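Local structure of R-imine reductase (Streptomyces kanamyceticus, 3ZGY) at residues A250-H255 / D284-D289; F201-A206 / L269-E274; V149-G154 / S184-A189; L106-S111 / R118-W123; S84-V89 / A129-G134. The protein catalyses the NADPH-dependent, R-selective reduction of imine substrates to amines. All blocks are in the same frame, centred on the assembly; numbering follows the deposited sequence.

Interaction 1: A250-H255 / D284-D289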
# COMPACT_ATOMS: atom_id res chain seq x y z
N ALA D 250 -10.36 -17.64 5.75
CA ALA D 250 -9.32 -16.75 6.25
C ALA D 250 -9.82 -15.83 7.36
O ALA D 250 -9.68 -14.62 7.28
CB ALA D 250 -8.70 -15.95 5.10
N ALA D 251 -10.35 -16.42 8.41
CA ALA D 251 -10.97 -15.64 9.47
C ALA D 251 -9.96 -14.90 10.32
O ALA D 251 -8.81 -15.30 10.44
CB ALA D 251 -11.80 -16.54 10.36
N ILE D 252 -10.42 -13.84 10.96
CA ILE D 252 -9.54 -12.96 11.71
C ILE D 252 -8.78 -13.71 12.76
O ILE D 252 -7.64 -13.35 13.05
CB ILE D 252 -10.32 -11.76 12.32
CG1 ILE D 252 -10.69 -10.79 11.19
CG2 ILE D 252 -9.51 -10.97 13.33
CD1 ILE D 252 -11.81 -9.84 11.54
N ASP D 253 -9.42 -14.71 13.38
CA ASP D 253 -8.75 -15.59 14.36
C ASP D 253 -7.46 -16.17 13.76
O ASP D 253 -6.39 -16.02 14.35
CB ASP D 253 -9.67 -16.73 14.79
CG ASP D 253 -10.77 -16.29 15.76
OD1 ASP D 253 -10.52 -15.42 16.64
OD2 ASP D 253 -11.90 -16.84 15.64
N THR D 254 -7.56 -16.76 12.56
CA THR D 254 -6.41 -17.36 11.86
C THR D 254 -5.25 -16.38 11.67
O THR D 254 -4.07 -16.75 11.77
CB THR D 254 -6.73 -17.85 10.37
OG1 THR D 254 -8.13 -17.87 10.13
CG2 THR D 254 -6.16 -19.26 10.05
N HIS D 255 -5.57 -15.13 11.35
CA HIS D 255 -4.53 -14.10 11.16
C HIS D 255 -3.67 -13.95 12.40
O HIS D 255 -2.46 -13.81 12.32
CB HIS D 255 -5.19 -12.75 10.78
CG HIS D 255 -5.72 -12.70 9.37
ND1 HIS D 255 -5.12 -11.97 8.38
CD2 HIS D 255 -6.78 -13.31 8.79
CE1 HIS D 255 -5.79 -12.11 7.25
NE2 HIS D 255 -6.80 -12.93 7.47
N ASP D 284 -7.10 -7.49 17.63
CA ASP D 284 -7.57 -7.89 18.96
C ASP D 284 -8.95 -7.32 19.23
O ASP D 284 -9.85 -8.02 19.69
CB ASP D 284 -6.58 -7.43 20.06
CG ASP D 284 -5.36 -8.36 20.20
OD1 ASP D 284 -5.40 -9.55 19.74
OD2 ASP D 284 -4.35 -7.87 20.77
N ARG D 285 -9.09 -6.02 18.97
CA ARG D 285 -10.37 -5.34 19.15
C ARG D 285 -11.49 -6.03 18.38
O ARG D 285 -12.57 -6.23 18.90
CB ARG D 285 -10.26 -3.94 18.66
CG ARG D 285 -9.31 -3.10 19.46
CD ARG D 285 -9.35 -1.66 18.97
NE ARG D 285 -8.15 -0.97 19.41
CZ ARG D 285 -7.66 0.15 18.88
NH1 ARG D 285 -8.24 0.77 17.86
NH2 ARG D 285 -6.55 0.66 19.40
N ALA D 286 -11.23 -6.42 17.14
CA ALA D 286 -12.27 -7.09 16.39
C ALA D 286 -12.65 -8.40 17.07
O ALA D 286 -13.83 -8.80 17.06
CB ALA D 286 -11.84 -7.34 14.94
N VAL D 287 -11.65 -9.08 17.64
CA VAL D 287 -11.88 -10.39 18.24
C VAL D 287 -12.75 -10.19 19.47
O VAL D 287 -13.73 -10.92 19.66
CB VAL D 287 -10.55 -11.11 18.54
CG1 VAL D 287 -10.72 -12.14 19.65
CG2 VAL D 287 -10.05 -11.78 17.27
N ALA D 288 -12.39 -9.16 20.24
CA ALA D 288 -13.13 -8.74 21.43
C ALA D 288 -14.56 -8.27 21.16
O ALA D 288 -15.31 -8.14 22.10
CB ALA D 288 -12.36 -7.64 22.17
N ASP D 289 -14.92 -7.93 19.93
CA ASP D 289 -16.30 -7.58 19.60
C ASP D 289 -16.92 -8.77 18.93
O ASP D 289 -17.89 -8.63 18.20
CB ASP D 289 -16.36 -6.37 18.64
CG ASP D 289 -15.84 -5.09 19.27
OD1 ASP D 289 -15.42 -5.12 20.46
OD2 ASP D 289 -15.83 -4.06 18.55

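Interaction 2: F201-A206 / L269-E274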
# COMPACT_ATOMS: atom_id res chain seq x y z
N PHE D 201 6.94 -1.63 3.26
CA PHE D 201 8.16 -1.91 2.53
C PHE D 201 9.37 -1.76 3.43
O PHE D 201 10.21 -2.66 3.48
CB PHE D 201 8.23 -1.00 1.31
CG PHE D 201 9.51 -1.07 0.58
CD1 PHE D 201 9.80 -2.15 -0.23
CD2 PHE D 201 10.44 -0.04 0.70
CE1 PHE D 201 11.02 -2.22 -0.91
CE2 PHE D 201 11.66 -0.09 0.02
CZ PHE D 201 11.95 -1.20 -0.78
N LEU D 202 9.44 -0.65 4.17
CA LEU D 202 10.59 -0.38 5.06
C LEU D 202 10.72 -1.40 6.20
O LEU D 202 11.80 -1.86 6.51
CB LEU D 202 10.52 1.03 5.64
CG LEU D 202 10.63 2.10 4.56
CD1 LEU D 202 10.48 3.49 5.15
CD2 LEU D 202 11.94 2.02 3.81
N GLN D 203 9.61 -1.78 6.79
CA GLN D 203 9.62 -2.84 7.78
C GLN D 203 10.22 -4.14 7.18
O GLN D 203 10.96 -4.83 7.84
CB GLN D 203 8.19 -3.11 8.21
CG GLN D 203 8.06 -4.18 9.27
CD GLN D 203 8.48 -3.69 10.64
OE1 GLN D 203 9.16 -4.38 11.35
NE2 GLN D 203 8.03 -2.50 11.03
N GLY D 204 9.83 -4.48 5.95
CA GLY D 204 10.28 -5.69 5.31
C GLY D 204 11.75 -5.57 5.00
O GLY D 204 12.51 -6.51 5.16
N ALA D 205 12.17 -4.42 4.51
CA ALA D 205 13.57 -4.24 4.18
C ALA D 205 14.41 -4.37 5.45
O ALA D 205 15.44 -4.97 5.43
CB ALA D 205 13.82 -2.90 3.47
N ALA D 206 13.97 -3.82 6.55
CA ALA D 206 14.70 -3.93 7.80
C ALA D 206 14.81 -5.38 8.26
O ALA D 206 15.86 -5.81 8.67
CB ALA D 206 14.03 -3.11 8.86
N LEU D 269 14.84 -9.72 16.39
CA LEU D 269 15.93 -9.32 15.52
C LEU D 269 16.38 -7.90 15.82
O LEU D 269 17.32 -7.38 15.21
CB LEU D 269 15.52 -9.43 14.07
CG LEU D 269 15.03 -10.81 13.59
CD1 LEU D 269 14.53 -10.70 12.18
CD2 LEU D 269 16.18 -11.80 13.66
N GLY D 270 15.69 -7.26 16.76
CA GLY D 270 16.06 -5.92 17.17
C GLY D 270 15.64 -4.84 16.20
O GLY D 270 16.25 -3.78 16.17
N VAL D 271 14.68 -5.12 15.34
CA VAL D 271 14.19 -4.07 14.47
C VAL D 271 12.92 -3.55 15.12
O VAL D 271 12.38 -4.15 16.04
CB VAL D 271 13.91 -4.55 13.03
CG1 VAL D 271 15.15 -5.18 12.45
CG2 VAL D 271 12.76 -5.54 12.98
N ASN D 272 12.46 -2.42 14.67
CA ASN D 272 11.23 -1.86 15.19
C ASN D 272 10.03 -2.77 15.09
O ASN D 272 9.76 -3.31 14.05
CB ASN D 272 10.91 -0.58 14.43
CG ASN D 272 10.09 0.35 15.25
OD1 ASN D 272 8.86 0.24 15.27
ND2 ASN D 272 10.75 1.17 16.02
N ALA D 273 9.26 -2.86 16.17
CA ALA D 273 8.06 -3.69 16.18
C ALA D 273 6.75 -2.90 16.40
O ALA D 273 5.69 -3.51 16.53
CB ALA D 273 8.17 -4.77 17.23
N GLU D 274 6.79 -1.57 16.33
CA GLU D 274 5.55 -0.82 16.50
C GLU D 274 4.48 -1.11 15.45
O GLU D 274 3.33 -1.46 15.78
CB GLU D 274 5.85 0.64 16.59
CG GLU D 274 6.50 0.98 17.93
CD GLU D 274 7.41 2.18 17.83
OE1 GLU D 274 6.98 3.22 17.30
OE2 GLU D 274 8.56 2.09 18.29

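Interaction 3: V149-G154 / S184-A189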
# COMPACT_ATOMS: atom_id res chain seq x y z
N VAL D 149 -2.98 12.82 -12.47
CA VAL D 149 -4.24 12.56 -11.84
C VAL D 149 -4.68 13.83 -11.13
O VAL D 149 -3.95 14.37 -10.30
CB VAL D 149 -4.14 11.45 -10.79
CG1 VAL D 149 -5.50 11.19 -10.17
CG2 VAL D 149 -3.61 10.18 -11.42
N VAL D 150 -5.86 14.32 -11.49
CA VAL D 150 -6.38 15.56 -10.93
C VAL D 150 -7.79 15.32 -10.63
O VAL D 150 -8.55 15.01 -11.53
CB VAL D 150 -6.27 16.69 -11.92
CG1 VAL D 150 -6.81 17.93 -11.29
CG2 VAL D 150 -4.83 16.89 -12.32
N LEU D 151 -8.14 15.37 -9.36
CA LEU D 151 -9.52 15.08 -8.91
C LEU D 151 -10.29 16.37 -8.74
O LEU D 151 -9.72 17.40 -8.36
CB LEU D 151 -9.48 14.33 -7.62
CG LEU D 151 -8.58 13.09 -7.64
CD1 LEU D 151 -8.53 12.48 -6.26
CD2 LEU D 151 -9.05 12.06 -8.64
N LEU D 152 -11.56 16.34 -9.09
CA LEU D 152 -12.38 17.54 -9.03
C LEU D 152 -13.72 17.18 -8.43
O LEU D 152 -14.24 16.12 -8.72
CB LEU D 152 -12.59 18.09 -10.44
CG LEU D 152 -11.36 18.58 -11.18
CD1 LEU D 152 -11.71 18.93 -12.59
CD2 LEU D 152 -10.75 19.80 -10.54
N SER D 153 -14.28 18.05 -7.61
CA SER D 153 -15.58 17.77 -7.03
C SER D 153 -16.30 19.07 -6.84
O SER D 153 -15.67 20.15 -6.72
CB SER D 153 -15.43 17.02 -5.71
OG SER D 153 -14.55 17.74 -4.82
N GLY D 154 -17.63 19.00 -6.85
CA GLY D 154 -18.45 20.23 -7.05
C GLY D 154 -19.57 20.00 -8.03
O GLY D 154 -19.69 18.93 -8.63
N SER D 184 -10.75 16.01 -1.45
CA SER D 184 -9.93 15.96 -0.22
C SER D 184 -9.94 14.58 0.40
O SER D 184 -8.94 14.08 0.82
CB SER D 184 -10.43 17.00 0.81
OG SER D 184 -10.10 18.34 0.41
N LEU D 185 -11.10 13.98 0.45
CA LEU D 185 -11.25 12.64 0.95
C LEU D 185 -10.59 11.57 0.11
O LEU D 185 -10.01 10.64 0.64
CB LEU D 185 -12.73 12.34 1.06
CG LEU D 185 -13.46 12.65 2.38
CD1 LEU D 185 -12.74 13.64 3.26
CD2 LEU D 185 -14.87 13.11 2.09
N TYR D 186 -10.67 11.69 -1.21
CA TYR D 186 -9.97 10.74 -2.10
C TYR D 186 -8.45 10.89 -1.96
O TYR D 186 -7.73 9.92 -1.98
CB TYR D 186 -10.33 10.98 -3.56
CG TYR D 186 -11.52 10.19 -4.02
CD1 TYR D 186 -12.79 10.63 -3.78
CD2 TYR D 186 -11.37 9.01 -4.73
CE1 TYR D 186 -13.89 9.89 -4.20
CE2 TYR D 186 -12.48 8.27 -5.15
CZ TYR D 186 -13.74 8.74 -4.90
OH TYR D 186 -14.86 8.04 -5.30
N ASP D 187 -8.00 12.12 -1.83
CA ASP D 187 -6.61 12.43 -1.65
C ASP D 187 -6.16 11.80 -0.35
O ASP D 187 -5.11 11.17 -0.28
CB ASP D 187 -6.45 13.99 -1.64
CG ASP D 187 -5.02 14.49 -1.84
OD1 ASP D 187 -4.19 13.65 -2.22
OD2 ASP D 187 -4.76 15.74 -1.60
N ALA D 188 -6.93 11.97 0.72
CA ALA D 188 -6.56 11.36 2.00
C ALA D 188 -6.48 9.83 1.87
O ALA D 188 -5.58 9.23 2.39
CB ALA D 188 -7.57 11.75 3.05
N ALA D 189 -7.45 9.20 1.21
CA ALA D 189 -7.39 7.74 1.09
C ALA D 189 -6.13 7.31 0.35
O ALA D 189 -5.49 6.34 0.73
CB ALA D 189 -8.62 7.20 0.35

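Interaction 4: L106-S111 / R118-W123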
# COMPACT_ATOMS: atom_id res chain seq x y z
N LEU D 106 -14.35 29.21 -10.17
CA LEU D 106 -13.10 29.15 -9.41
C LEU D 106 -12.80 27.70 -9.15
O LEU D 106 -13.64 26.97 -8.63
CB LEU D 106 -13.26 29.90 -8.10
CG LEU D 106 -12.09 29.91 -7.14
CD1 LEU D 106 -10.93 30.64 -7.76
CD2 LEU D 106 -12.49 30.64 -5.86
N VAL D 107 -11.63 27.26 -9.58
CA VAL D 107 -11.19 25.86 -9.37
C VAL D 107 -9.97 25.83 -8.44
O VAL D 107 -8.93 26.42 -8.75
CB VAL D 107 -10.82 25.21 -10.69
CG1 VAL D 107 -10.31 23.83 -10.45
CG2 VAL D 107 -12.01 25.17 -11.61
N ASN D 108 -10.12 25.23 -7.30
CA ASN D 108 -9.10 25.35 -6.27
C ASN D 108 -8.41 24.03 -6.05
O ASN D 108 -8.94 23.13 -5.42
CB ASN D 108 -9.72 25.81 -4.98
CG ASN D 108 -8.71 26.03 -3.88
OD1 ASN D 108 -7.49 26.02 -4.09
ND2 ASN D 108 -9.22 26.21 -2.68
N LEU D 109 -7.24 23.91 -6.65
CA LEU D 109 -6.52 22.65 -6.66
C LEU D 109 -5.49 22.55 -5.53
O LEU D 109 -4.71 21.59 -5.47
CB LEU D 109 -5.86 22.46 -8.03
CG LEU D 109 -6.80 22.43 -9.23
CD1 LEU D 109 -6.00 22.24 -10.48
CD2 LEU D 109 -7.82 21.32 -9.09
N THR D 110 -5.49 23.54 -4.63
CA THR D 110 -4.77 23.47 -3.37
C THR D 110 -5.20 22.30 -2.54
O THR D 110 -6.38 21.96 -2.48
CB THR D 110 -5.00 24.74 -2.55
OG1 THR D 110 -4.75 25.87 -3.38
CG2 THR D 110 -4.09 24.81 -1.38
N SER D 111 -4.23 21.65 -1.91
CA SER D 111 -4.50 20.53 -0.97
C SER D 111 -4.96 21.03 0.38
O SER D 111 -4.39 21.94 0.93
CB SER D 111 -3.24 19.71 -0.75
OG SER D 111 -2.99 18.94 -1.87
N ARG D 118 -15.28 22.60 1.98
CA ARG D 118 -16.66 22.95 2.14
C ARG D 118 -16.85 24.40 2.56
O ARG D 118 -17.78 25.03 2.12
CB ARG D 118 -17.32 21.98 3.07
CG ARG D 118 -17.35 20.58 2.46
CD ARG D 118 -17.92 19.52 3.41
NE ARG D 118 -18.09 18.25 2.73
CZ ARG D 118 -17.71 17.06 3.20
NH1 ARG D 118 -17.10 16.91 4.41
NH2 ARG D 118 -17.95 15.99 2.48
N GLU D 119 -15.91 24.96 3.30
CA GLU D 119 -15.94 26.39 3.66
C GLU D 119 -15.79 27.26 2.43
O GLU D 119 -16.56 28.21 2.23
CB GLU D 119 -14.84 26.75 4.64
CG GLU D 119 -14.92 28.16 5.23
CD GLU D 119 -14.29 29.24 4.35
OE1 GLU D 119 -13.22 29.00 3.74
OE2 GLU D 119 -14.91 30.34 4.25
N ARG D 120 -14.81 26.93 1.59
CA ARG D 120 -14.60 27.74 0.39
C ARG D 120 -15.77 27.66 -0.56
O ARG D 120 -16.15 28.66 -1.13
CB ARG D 120 -13.33 27.32 -0.35
CG ARG D 120 -12.06 27.80 0.29
CD ARG D 120 -11.83 29.27 0.11
NE ARG D 120 -12.34 30.05 1.21
CZ ARG D 120 -12.21 31.37 1.29
NH1 ARG D 120 -11.59 32.02 0.34
NH2 ARG D 120 -12.71 32.03 2.31
N ALA D 121 -16.34 26.47 -0.71
CA ALA D 121 -17.58 26.35 -1.46
C ALA D 121 -18.66 27.29 -0.94
O ALA D 121 -19.24 28.04 -1.73
CB ALA D 121 -18.08 24.93 -1.43
N ALA D 122 -18.93 27.30 0.38
CA ALA D 122 -19.89 28.29 0.91
C ALA D 122 -19.48 29.75 0.59
O ALA D 122 -20.28 30.58 0.16
CB ALA D 122 -20.06 28.09 2.38
N TRP D 123 -18.20 30.04 0.74
CA TRP D 123 -17.68 31.38 0.51
C TRP D 123 -17.82 31.79 -0.93
O TRP D 123 -18.32 32.86 -1.23
CB TRP D 123 -16.23 31.42 0.92
CG TRP D 123 -15.54 32.61 0.57
CD1 TRP D 123 -15.45 33.68 1.28
CD2 TRP D 123 -14.74 32.83 -0.61
NE1 TRP D 123 -14.70 34.61 0.64
CE2 TRP D 123 -14.27 34.12 -0.54
CE3 TRP D 123 -14.39 32.04 -1.70
CZ2 TRP D 123 -13.43 34.66 -1.47
CZ3 TRP D 123 -13.60 32.59 -2.66
CH2 TRP D 123 -13.12 33.89 -2.55

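Interaction 5: S84-V89 / A129-G134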
# COMPACT_ATOMS: atom_id res chain seq x y z
N SER D 84 0.13 27.06 -1.48
CA SER D 84 0.66 26.08 -0.51
C SER D 84 -0.43 25.48 0.34
O SER D 84 -0.41 24.28 0.60
CB SER D 84 1.79 26.68 0.32
OG SER D 84 1.31 27.81 0.99
N ASP D 85 -1.43 26.29 0.75
CA ASP D 85 -2.52 25.76 1.62
C ASP D 85 -3.70 26.73 1.69
O ASP D 85 -3.64 27.80 1.08
CB ASP D 85 -1.99 25.49 3.02
CG ASP D 85 -1.36 26.74 3.66
OD1 ASP D 85 -1.70 27.90 3.33
OD2 ASP D 85 -0.49 26.58 4.51
N TYR D 86 -4.78 26.35 2.41
CA TYR D 86 -6.05 27.13 2.39
C TYR D 86 -5.86 28.49 3.09
O TYR D 86 -6.49 29.46 2.73
CB TYR D 86 -7.27 26.31 2.89
CG TYR D 86 -7.86 25.42 1.78
CD1 TYR D 86 -7.12 24.38 1.23
CD2 TYR D 86 -9.12 25.62 1.26
CE1 TYR D 86 -7.62 23.58 0.23
CE2 TYR D 86 -9.64 24.80 0.27
CZ TYR D 86 -8.88 23.78 -0.27
OH TYR D 86 -9.33 22.96 -1.33
N ASP D 87 -4.89 28.58 4.00
CA ASP D 87 -4.54 29.88 4.59
C ASP D 87 -4.09 30.84 3.54
O ASP D 87 -4.48 32.01 3.57
CB ASP D 87 -3.44 29.76 5.66
CG ASP D 87 -3.87 28.91 6.86
OD1 ASP D 87 -5.09 28.79 7.13
OD2 ASP D 87 -2.99 28.39 7.56
N ALA D 88 -3.26 30.38 2.61
CA ALA D 88 -2.84 31.25 1.48
C ALA D 88 -4.03 31.58 0.61
O ALA D 88 -4.14 32.72 0.12
CB ALA D 88 -1.74 30.61 0.65
N VAL D 89 -4.92 30.59 0.42
CA VAL D 89 -6.09 30.86 -0.41
C VAL D 89 -6.85 31.98 0.23
O VAL D 89 -7.29 32.92 -0.45
CB VAL D 89 -6.99 29.62 -0.59
CG1 VAL D 89 -8.26 29.98 -1.32
CG2 VAL D 89 -6.28 28.52 -1.37
N ALA D 129 -19.89 32.89 -7.30
CA ALA D 129 -19.06 32.14 -8.18
C ALA D 129 -19.44 30.68 -8.11
O ALA D 129 -19.96 30.22 -7.12
CB ALA D 129 -17.62 32.32 -7.80
N ASP D 130 -19.22 29.99 -9.21
CA ASP D 130 -19.19 28.57 -9.21
C ASP D 130 -17.82 28.12 -8.66
O ASP D 130 -16.80 28.79 -8.85
CB ASP D 130 -19.35 28.11 -10.62
CG ASP D 130 -20.75 28.26 -11.10
OD1 ASP D 130 -21.62 27.41 -10.69
OD2 ASP D 130 -20.97 29.17 -11.92
N TYR D 131 -17.78 26.97 -8.03
CA TYR D 131 -16.61 26.54 -7.31
C TYR D 131 -16.43 25.05 -7.48
O TYR D 131 -17.33 24.28 -7.17
CB TYR D 131 -16.72 26.87 -5.81
CG TYR D 131 -15.52 26.48 -5.00
CD1 TYR D 131 -14.33 27.23 -5.10
CD2 TYR D 131 -15.55 25.40 -4.13
CE1 TYR D 131 -13.23 26.92 -4.34
CE2 TYR D 131 -14.43 25.09 -3.39
CZ TYR D 131 -13.27 25.82 -3.52
OH TYR D 131 -12.12 25.49 -2.81
N LEU D 132 -15.25 24.67 -7.96
CA LEU D 132 -14.79 23.29 -7.85
C LEU D 132 -13.60 23.19 -6.95
O LEU D 132 -12.68 24.03 -6.96
CB LEU D 132 -14.32 22.77 -9.18
CG LEU D 132 -15.36 22.59 -10.24
CD1 LEU D 132 -14.65 22.15 -11.49
CD2 LEU D 132 -16.39 21.57 -9.84
N ASP D 133 -13.60 22.15 -6.13
CA ASP D 133 -12.50 21.92 -5.26
C ASP D 133 -11.84 20.71 -5.75
O ASP D 133 -12.49 19.69 -6.02
CB ASP D 133 -12.94 21.76 -3.84
CG ASP D 133 -11.78 21.90 -2.89
OD1 ASP D 133 -11.04 20.86 -2.73
OD2 ASP D 133 -11.63 23.02 -2.31
N GLY D 134 -10.53 20.81 -5.90
CA GLY D 134 -9.75 19.62 -6.32
C GLY D 134 -8.48 19.31 -5.59
O GLY D 134 -8.08 19.99 -4.61

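Interaction 1: A250-H255 / D284-D289
The first turn of helix 252-269 leans on the later part of helix 274-291 in the helical C-terminal domain, with I252 and D253 on one side and A286 and V287 on the other. I252 points its side chain at the neighbouring helix and touches it with both branches. CD1, at the end of the longer branch, reaches A286 CB at 4.2 Å. CG2, set anti to the backbone N by a chi1 of -73°, lies 4.1 Å from V287 CG2, the two side chains sliding past each other in opposite directions. The same methyl of V287 also meets D253, whose OD1 is 3.7 Å away; this is plain van der Waals contact, the two side chains crossing at about a right angle on the more exposed flank. D253 CA and V287 CA are 7.2 Å apart, the nearest CA pair of the two segments. A251 occupies the N-cap position, and T254 OG1 donates to its carbonyl, A251 O, over 2.7 Å, tilted 21° from the carbonyl plane. H255 NE2 makes a weak bond to A250 O, while its ND1 is hydrogen-bonded to W195 of the second subunit. Backbone hydrogen bonds pair I252 with S294 and D253 with G292, tying this helix start to the chain that follows helix 274-291, and L299 packs on both I252 and A286.

Interaction 2: F201-A206 / L269-E274
Q203 extends from helix 182-209 with CG anti to the backbone N (chi1 -178°) and then bends at chi2 (75°), which carries its amide up to the backbone of N272, CD lying 3.7 Å from N272 O. V271 is turned so that CG1 stands anti to its own carbonyl carbon (chi1 -56°), and this methyl reaches the helix, 3.9 Å from A206 O and 4.3 Å from A206 CB. Its other methyl, CG2, faces the end of the Q203 side chain, which passes it obliquely. The contact is buried and packs the connection between helices 252-269 and 274-291 against the long helix 182-209 of the C-terminal domain. With an alanine at position Q203 the amide would be missing, and a gap would probably open between the helix and N272, leaving V271 CG2 without this neighbour. The connection has a defined shape of its own: helix 252-269 ends in a Schellman motif at G270, whose positive phi suits glycine, and the next helix begins after an Asx turn. In that turn N272 OD1 accepts from E274 N at 2.9 Å, the donor standing above the carbonyl plane. N272 ND2 in turn donates to E274 OE2 over 3.3 Å, arriving above the carboxylate plane, so the N272 amide is held by E274 through both its backbone N and its carboxylate. Both also face the dimer partner: N272 ND2 bonds to T305 O and E274 OE1 forms a salt bridge with R285, both of the second subunit, whose F303 packs on Q203 and V271.

Interaction 3: V149-G154 / S184-A189
L151, in the strand 150-153 of the Rossmann-type sheet, packs on Y186 near the start of helix 182-209, the long helix that leads out of the nucleotide-binding domain into the helical C-terminal domain. The direct contact is apolar, small and buried. L151 directs its side chain at the helix, with CG beside the backbone N (chi1 -52°), and meets Y186 at about a right angle. The ring of Y186 swings away from the strand, so that it is the base of the side chain that takes the leucine, while the ring itself lies obliquely to the methyl. L176 packs on Y186 too, and F221 of the second subunit meets its ring edge-to-face.

No hydrogen bond joins the two segments, but polar groups at both flanks bind this region to its surroundings. S153 OG is hydrogen-bonded to D133 O in the adjoining antiparallel strand and to A183 N in the helix. D187, next along the helix, turns its side chain to S111, a residue of the NADP(+) site, their side chains being about 4 Å apart at the nearest atoms. G154, just past the strand, has backbone angles at which a CB would run into the preceding carbonyl O. The closest approach across the contact is that of L151 CD1 to Y186 CB, 3.6 Å.

Interaction 4: L106-S111 / R118-W123
R120 of helix 114-126 meets N108 of strand 105-108, and W123, one turn on, meets L106 of the same strand. Preceding them, E119 brings its carboxylate to the guanidinium of R120, the next residue, in a salt bridge: R120 NE lies 2.9 Å from E119 OE1, in the guanidinium plane and on the syn side of the oxygen. R120 itself lays its aliphatic part against the strand, CG being 4.4 Å from N108 ND2. Its NH2 has a further salt-bridge partner in D94. Strand and helix belong to the beta-alpha-beta unit 105-108, 114-126, 130-136 of the Rossmann-type domain, and the loop after the strand carries S111 of the NADP(+) site. N108 shapes that loop: its OD1 accepts from T110 OG1 at 2.8 Å, in the carbonyl plane, and from T110 N at 3.2 Å, above the plane, the latter bond closing an Asx turn. W123 comes last, its ring swung anti to the backbone N (chi1 171°). One face lies beneath R120 NH1, which is centred over it, while its edge carries CZ3 to within 3.9 Å of L106 CD2, the methyl lying near the ring plane.

Interaction 5: S84-V89 / A129-G134
Y86, in the first turn of helix 86-93, donates its hydroxyl to D133 on strand 130-136, with Y86 OH 2.5 Å from D133 OD2. The oxygen is met on its syn lone pair, and the phenol ring and carboxylate are nearly coplanar, 22° apart, so OD2 sits at the ring edge. The same oxygen accepts a second phenol: Y131 OH donates to D133 OD2 at 2.6 Å, from the anti side and 19° out of the carboxylate plane. One buried atom is thus gripped from two sides, which holds the carboxylate from turning. A leucine in place of D133 would remove this shared acceptor, and both hydroxyls would probably lose a bond, the Y86 ring becoming freer to shift.

Further out, Y131 OH is also bonded to N108 ND2, and Y86 OH has a weak bond to T110 O. D133 and Y131, two residues apart on one strand, both hold CG anti to the backbone N (chi1 -164° for D133), which brings the carboxylate and the hydroxyl together. On the helix side, D85 is the N-cap: its OD1 accepts from A88 N at 3.0 Å, nearly in line with its C-O bond, which fixes the turn that presents Y86. S84, just before, is a residue of the NADP(+) site, so this network lies beside the loops that bind the cofactor at the strand ends of the Rossmann-type fold.

In the fold
Along the chain, interaction 5 opens first, at 84-89, and closes at 129-134; interaction 4 is nested inside its loop, and both hold helices against neighbouring strands of the nucleotide-binding sheet, their centres about 3 Å apart. Interaction 3 follows in series, using the next strand, 150-153, and closing on helix 182-209, which joins this domain to the C-terminal one. Farther along the same helix, interaction 2 opens at 201-206; before it closes at 269-274, interaction 1 has opened at 250-255, and it closes at 284-289, so these two cross. They knit the C-terminal helices together about 40 Å from interactions 4 and 5, centre to centre. All but interaction 5 touch the second subunit.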